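Local structure of iron transport multicopper oxidase FET3 (Saccharomyces cerevisiae, 1ZPU) at residues K345-T351 / V505-A511; E363-N368 / L518-E524. The protein oxidises ferrous to ferric iron with a set of four copper ions, reducing dioxygen to water and so supplying the permease FTR1 during high-affinity iron uptake. All coordinates share one frame; numbering follows the deposited sequence.

Contact 1: K345-T351 / V505-A511; sequences KVPTLMT and VATEGNA
V346 presses both of its methyl groups into the bend of V505-A511, where the C-terminal extension of the ectodomain of this multicopper oxidase wraps back over its third plastocyanin-like (cupredoxin) domain. The case illustrates how a segment without regular structure can be seated on a domain by van der Waals contact, because no hydrogen bond joins the two segments directly. The tight part is centred on this valine. With CG1 anti to the backbone N (chi1 -175°), that methyl lies 3.4 Å from E508 N and also touches A506 O, while the other branch, CG2, is 3.7 Å from A511 N. Two buried neighbours extend the grip. P347, the N-cap of helix 348-352, lays its ring atom CD 4.0 Å from V505 CG1, and one turn on, T351 turns CG2 toward the backbone of G509 and N510. A polar clasp comes from outside the pair: S354 OG lies within hydrogen-bonding reach of both M350 O and E508 O, so its one proton is shared or goes to either, bridging helix and extension. Behind the helix, T348 and L349 face the domain instead, packing on V458 of strand 457-463.

Toward solvent the fit is looser. The aliphatic part of K345 runs alongside A511, CD to CB at 4.0 Å, and its ammonium continues beyond the contact to hydrogen-bond with L521 O. E508 directs its CB away from the helix; its closest contact is through the backbone N, with CB only at the margin. On the flank held by T507, the M350 chain crosses the threonine at about a right angle and bends at chi2 (63°), which carries the sulfur away and leaves M350 CG 3.6 Å from T507 OG1.

Contact 2: E363-N368 / L518-E524; sequences EIYGSN and LTDLTGE. With MAN (alpha-D-mannopyranose), chain J.
The amide of N368 and the carboxylate of E524 are two flat groups turned 51° apart, with neither plane stacked on the other. N368 ND2 donates to E524 OE1 over 2.7 Å, a fairly straight bond (160°) that keeps close to the amide plane yet reaches the oxygen from above the plane of the carboxylate. E524 OE1 has a second donor in T340 N. The other corner of the amide, OD1, accepts from E524 N, although the modelled separation is too short to be trusted in detail. As modelled, both ends of the amide face E524, which would limit its rotation. Replacing N368 by an alanine would probably cost E524 OE1 one of these donors, leaving it to T340 N, and let the glutamate turn more freely. A third flat group, the carboxylate of E363, ends a chain extended beyond CG that crosses L518 at about a right angle, OE1 lying beside L518 CG and CD1.

Elsewhere, too, leucine carbons lie against polar and backbone atoms. L521 points its CD2 methyl at the backbone of G366 and S367, 3.5 Å from G366 CA, at a bend whose positive phi (107°) suits glycine. Farther along, I364 CG2 only grazes L518 CD1 at 4.4 Å, while T519 turns its methyl toward the backbone carbonyls of E363 and I364. A mannose lies beside 518-524, its O2 3.5 Å from T522 OG1. The whole is the C-terminal extension of the ectodomain, bordered by an N-linked glycan, laid across a loop of the third cupredoxin domain just before strand 371-374.

How the contacts relate
Contact 1 and contact 2 are neighbouring points on one seam, with centres 11 Å apart. Their segments alternate along the chain: 345-351 and 363-368 come first, both in the third plastocyanin-like domain, and 505-511 and 518-524 follow in the extension after helix 494-502. Between the early pair lie the last residue of helix 348-352 and the loop after it; between each early segment and its later partner lies most of the domain's strands. The contacts also touch each other, N510 packing against the backbone of I364 and Y365, and T351 against the Y365 ring. Together they lay the extension on the domain at the periphery, their centres about 25 and 27 Å from the chain's centre, away from the copper sites and alongside a glycan.

Contact 1: K345-T351 / V505-A511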
loop_
_atom_site.group_PDB
_atom_site.type_symbol
_atom_site.label_atom_id
_atom_site.label_comp_id
_atom_site.label_asym_id
_atom_site.label_seq_id
_atom_site.Cartn_x
_atom_site.Cartn_y
_atom_site.Cartn_z
ATOM N N LYS A 345 -8.499 -0.457 -22.126
ATOM C CA LYS A 345 -9.944 -0.424 -22.387
ATOM C C LYS A 345 -10.693 -1.619 -21.788
ATOM O O LYS A 345 -11.915 -1.575 -21.609
ATOM C CB LYS A 345 -10.213 -0.342 -23.893
ATOM C CG LYS A 345 -10.303 1.087 -24.438
ATOM C CD LYS A 345 -10.230 1.135 -25.962
ATOM C CE LYS A 345 -9.601 2.440 -26.436
ATOM N NZ LYS A 345 -8.744 2.220 -27.648
ATOM N N VAL A 346 -9.948 -2.687 -21.502
ATOM C CA VAL A 346 -10.490 -3.907 -20.906
ATOM C C VAL A 346 -9.537 -4.363 -19.799
ATOM O O VAL A 346 -8.329 -4.461 -20.033
ATOM C CB VAL A 346 -10.669 -5.049 -21.963
ATOM C CG1 VAL A 346 -11.359 -6.262 -21.348
ATOM C CG2 VAL A 346 -11.453 -4.560 -23.173
ATOM N N PRO A 347 -10.082 -4.654 -18.596
ATOM C CA PRO A 347 -9.291 -5.063 -17.434
ATOM C C PRO A 347 -8.370 -6.220 -17.779
ATOM O O PRO A 347 -8.786 -7.122 -18.497
ATOM C CB PRO A 347 -10.350 -5.550 -16.445
ATOM C CG PRO A 347 -11.604 -4.877 -16.845
ATOM C CD PRO A 347 -11.527 -4.612 -18.298
ATOM N N THR A 348 -7.141 -6.194 -17.266
ATOM C CA THR A 348 -6.146 -7.225 -17.565
ATOM C C THR A 348 -6.721 -8.633 -17.427
ATOM O O THR A 348 -6.689 -9.413 -18.384
ATOM C CB THR A 348 -4.901 -7.110 -16.655
ATOM O OG1 THR A 348 -4.487 -5.743 -16.565
ATOM C CG2 THR A 348 -3.751 -7.952 -17.204
ATOM N N LEU A 349 -7.261 -8.937 -16.243
ATOM C CA LEU A 349 -7.828 -10.259 -15.960
ATOM C C LEU A 349 -8.913 -10.677 -16.960
ATOM O O LEU A 349 -8.948 -11.824 -17.409
ATOM C CB LEU A 349 -8.349 -10.334 -14.523
ATOM C CG LEU A 349 -8.944 -11.641 -13.987
ATOM C CD1 LEU A 349 -7.946 -12.781 -13.995
ATOM C CD2 LEU A 349 -9.449 -11.415 -12.591
ATOM N N MET A 350 -9.776 -9.736 -17.322
ATOM C CA MET A 350 -10.846 -10.002 -18.266
ATOM C C MET A 350 -10.326 -10.448 -19.637
ATOM O O MET A 350 -10.983 -11.251 -20.324
ATOM C CB MET A 350 -11.762 -8.783 -18.377
ATOM C CG MET A 350 -12.895 -8.755 -17.358
ATOM S SD MET A 350 -12.381 -8.667 -15.622
ATOM C CE MET A 350 -13.924 -8.167 -14.848
ATOM N N THR A 351 -9.152 -9.952 -20.032
ATOM C CA THR A 351 -8.589 -10.373 -21.319
ATOM C C THR A 351 -7.917 -11.736 -21.210
ATOM O O THR A 351 -8.076 -12.561 -22.111
ATOM C CB THR A 351 -7.689 -9.313 -22.048
ATOM O OG1 THR A 351 -6.302 -9.576 -21.815
ATOM C CG2 THR A 351 -8.036 -7.889 -21.644
ATOM N N VAL A 505 -18.206 -1.103 -19.373
ATOM C CA VAL A 505 -16.814 -1.511 -19.607
ATOM C C VAL A 505 -16.834 -2.949 -20.131
ATOM O O VAL A 505 -17.472 -3.831 -19.533
ATOM C CB VAL A 505 -15.968 -1.457 -18.298
ATOM C CG1 VAL A 505 -14.587 -2.085 -18.499
ATOM C CG2 VAL A 505 -15.833 -0.025 -17.799
ATOM N N ALA A 506 -16.141 -3.192 -21.238
ATOM C CA ALA A 506 -16.183 -4.506 -21.877
ATOM C C ALA A 506 -15.405 -5.576 -21.106
ATOM O O ALA A 506 -14.535 -5.270 -20.288
ATOM C CB ALA A 506 -15.676 -4.416 -23.312
ATOM N N THR A 507 -15.755 -6.834 -21.377
ATOM C CA THR A 507 -14.921 -7.988 -21.039
ATOM C C THR A 507 -14.506 -8.737 -22.324
ATOM O O THR A 507 -14.998 -9.832 -22.625
ATOM C CB THR A 507 -15.595 -8.949 -20.055
ATOM O OG1 THR A 507 -14.834 -10.164 -20.026
ATOM C CG2 THR A 507 -17.070 -9.257 -20.466
ATOM N N GLU A 508 -13.599 -8.129 -23.082
ATOM C CA GLU A 508 -13.195 -8.651 -24.382
ATOM C C GLU A 508 -11.727 -9.093 -24.405
ATOM O O GLU A 508 -11.377 -10.055 -23.726
ATOM C CB GLU A 508 -13.519 -7.624 -25.465
ATOM C CG GLU A 508 -15.033 -7.453 -25.691
ATOM C CD GLU A 508 -15.374 -6.437 -26.782
ATOM O OE1 GLU A 508 -15.136 -5.223 -26.562
ATOM O OE2 GLU A 508 -15.896 -6.855 -27.850
ATOM N N GLY A 509 -10.875 -8.412 -25.169
ATOM C CA GLY A 509 -9.459 -8.781 -25.253
ATOM C C GLY A 509 -8.557 -7.593 -25.523
ATOM O O GLY A 509 -7.812 -7.574 -26.506
ATOM N N ASN A 510 -8.618 -6.614 -24.623
ATOM C CA ASN A 510 -8.007 -5.296 -24.796
ATOM C C ASN A 510 -8.380 -4.591 -26.115
ATOM O O ASN A 510 -7.900 -4.951 -27.206
ATOM C CB ASN A 510 -6.502 -5.348 -24.593
ATOM C CG ASN A 510 -5.904 -3.975 -24.426
ATOM O OD1 ASN A 510 -6.510 -2.961 -24.799
ATOM N ND2 ASN A 510 -4.706 -3.925 -23.861
ATOM N N ALA A 511 -9.223 -3.564 -25.976
ATOM C CA ALA A 511 -9.869 -2.883 -27.085
ATOM C C ALA A 511 -10.630 -3.906 -27.927
ATOM O O ALA A 511 -11.747 -4.275 -27.561
ATOM C CB ALA A 511 -8.856 -2.076 -27.908
#

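Contact 2: E363-N368 / L518-E524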
loop_
_atom_site.group_PDB
_atom_site.type_symbol
_atom_site.label_atom_id
_atom_site.label_comp_id
_atom_site.label_asym_id
_atom_site.label_seq_id
_atom_site.Cartn_x
_atom_site.Cartn_y
_atom_site.Cartn_z
ATOM N N GLU A 363 1.999 -9.148 -25.996
ATOM C CA GLU A 363 1.530 -8.100 -26.894
ATOM C C GLU A 363 0.065 -7.724 -26.671
ATOM O O GLU A 363 -0.296 -6.549 -26.782
ATOM C CB GLU A 363 1.739 -8.534 -28.346
ATOM C CG GLU A 363 1.616 -7.408 -29.339
ATOM C CD GLU A 363 1.740 -7.878 -30.769
ATOM O OE1 GLU A 363 0.902 -8.700 -31.218
ATOM O OE2 GLU A 363 2.675 -7.412 -31.454
ATOM N N ILE A 364 -0.761 -8.719 -26.344
ATOM C CA ILE A 364 -2.216 -8.535 -26.270
ATOM C C ILE A 364 -2.673 -7.734 -25.065
ATOM O O ILE A 364 -3.820 -7.280 -25.018
ATOM C CB ILE A 364 -3.002 -9.870 -26.281
ATOM C CG1 ILE A 364 -2.716 -10.686 -25.019
ATOM C CG2 ILE A 364 -2.701 -10.661 -27.549
ATOM C CD1 ILE A 364 -3.912 -11.438 -24.490
ATOM N N TYR A 365 -1.786 -7.569 -24.087
ATOM C CA TYR A 365 -2.139 -6.837 -22.883
ATOM C C TYR A 365 -1.849 -5.344 -23.002
ATOM O O TYR A 365 -2.182 -4.575 -22.096
ATOM C CB TYR A 365 -1.438 -7.425 -21.665
ATOM C CG TYR A 365 -1.782 -8.864 -21.398
ATOM C CD1 TYR A 365 -0.962 -9.883 -21.861
ATOM C CD2 TYR A 365 -2.926 -9.210 -20.673
ATOM C CE1 TYR A 365 -1.266 -11.205 -21.617
ATOM C CE2 TYR A 365 -3.233 -10.532 -20.419
ATOM C CZ TYR A 365 -2.398 -11.523 -20.896
ATOM O OH TYR A 365 -2.676 -12.845 -20.663
ATOM N N GLY A 366 -1.235 -4.939 -24.113
ATOM C CA GLY A 366 -0.980 -3.531 -24.390
ATOM C C GLY A 366 0.468 -3.120 -24.242
ATOM O O GLY A 366 1.256 -3.791 -23.563
ATOM N N SER A 367 0.811 -2.005 -24.880
ATOM C CA SER A 367 2.167 -1.467 -24.867
ATOM C C SER A 367 2.359 -0.407 -23.779
ATOM O O SER A 367 3.483 -0.183 -23.317
ATOM C CB SER A 367 2.489 -0.855 -26.223
ATOM O OG SER A 367 1.470 0.050 -26.601
ATOM N N ASN A 368 1.263 0.240 -23.378
ATOM C CA ASN A 368 1.336 1.366 -22.453
ATOM C C ASN A 368 0.801 0.989 -21.073
ATOM O O ASN A 368 0.338 1.822 -20.282
ATOM C CB ASN A 368 0.584 2.569 -23.014
ATOM C CG ASN A 368 1.312 3.862 -22.769
ATOM O OD1 ASN A 368 1.357 4.716 -23.642
ATOM N ND2 ASN A 368 1.908 4.009 -21.588
ATOM N N LEU A 518 -4.650 -8.297 -31.933
ATOM C CA LEU A 518 -3.566 -7.325 -32.103
ATOM C C LEU A 518 -4.135 -5.903 -32.252
ATOM O O LEU A 518 -4.941 -5.619 -33.140
ATOM C CB LEU A 518 -2.621 -7.732 -33.227
ATOM C CG LEU A 518 -1.663 -8.942 -33.059
ATOM C CD1 LEU A 518 -2.022 -9.935 -31.882
ATOM C CD2 LEU A 518 -1.642 -9.707 -34.468
ATOM N N THR A 519 -3.656 -5.028 -31.367
ATOM C CA THR A 519 -4.355 -3.833 -30.860
ATOM C C THR A 519 -4.357 -2.549 -31.718
ATOM O O THR A 519 -3.751 -2.498 -32.789
ATOM C CB THR A 519 -3.769 -3.451 -29.455
ATOM O OG1 THR A 519 -2.428 -2.977 -29.609
ATOM C CG2 THR A 519 -3.766 -4.655 -28.494
ATOM N N ASP A 520 -5.063 -1.528 -31.216
ATOM C CA ASP A 520 -5.047 -0.145 -31.707
ATOM C C ASP A 520 -5.413 0.724 -30.499
ATOM O O ASP A 520 -6.452 1.390 -30.495
ATOM C CB ASP A 520 -6.067 0.040 -32.832
ATOM C CG ASP A 520 -5.601 -0.563 -34.175
ATOM O OD1 ASP A 520 -4.604 -0.083 -34.760
ATOM O OD2 ASP A 520 -6.243 -1.519 -34.656
ATOM N N LEU A 521 -4.522 0.722 -29.496
ATOM C CA LEU A 521 -4.853 0.942 -28.060
ATOM C C LEU A 521 -5.186 2.340 -27.522
ATOM O O LEU A 521 -5.921 3.106 -28.138
ATOM C CB LEU A 521 -3.789 0.290 -27.141
ATOM C CG LEU A 521 -2.329 0.001 -27.554
ATOM C CD1 LEU A 521 -1.523 1.209 -28.026
ATOM C CD2 LEU A 521 -1.605 -0.700 -26.433
ATOM N N THR A 522 -4.660 2.602 -26.325
ATOM C CA THR A 522 -4.877 3.814 -25.533
ATOM C C THR A 522 -3.532 4.202 -24.868
ATOM O O THR A 522 -3.124 3.614 -23.864
ATOM C CB THR A 522 -6.051 3.612 -24.493
ATOM O OG1 THR A 522 -6.170 4.745 -23.628
ATOM C CG2 THR A 522 -5.860 2.364 -23.636
ATOM N N GLY A 523 -2.839 5.174 -25.469
ATOM C CA GLY A 523 -1.449 5.490 -25.106
ATOM C C GLY A 523 -1.229 6.659 -24.151
ATOM O O GLY A 523 -2.160 7.403 -23.823
ATOM N N GLU A 524 0.014 6.803 -23.698
ATOM C CA GLU A 524 0.450 7.977 -22.963
ATOM C C GLU A 524 0.744 9.129 -23.929
ATOM O O GLU A 524 0.995 8.905 -25.119
ATOM C CB GLU A 524 1.694 7.664 -22.133
ATOM C CG GLU A 524 2.886 7.150 -22.925
ATOM C CD GLU A 524 4.025 6.653 -22.048
ATOM O OE1 GLU A 524 3.776 5.910 -21.066
ATOM O OE2 GLU A 524 5.184 7.006 -22.342
HETATM C C1 MAN J . -7.636 8.787 -25.621
HETATM C C2 MAN J . -6.426 9.192 -24.767
HETATM C C3 MAN J . -5.288 9.360 -25.783
HETATM C C4 MAN J . -5.785 10.090 -27.064
HETATM C C5 MAN J . -7.143 10.796 -26.862
HETATM C C6 MAN J . -7.683 11.467 -28.136
HETATM O O2 MAN J . -6.082 8.290 -23.738
HETATM O O3 MAN J . -4.761 8.071 -26.072
HETATM O O4 MAN J . -4.875 11.064 -27.555
HETATM O O5 MAN J . -8.142 9.962 -26.251
HETATM O O6 MAN J . -6.883 11.136 -29.260
#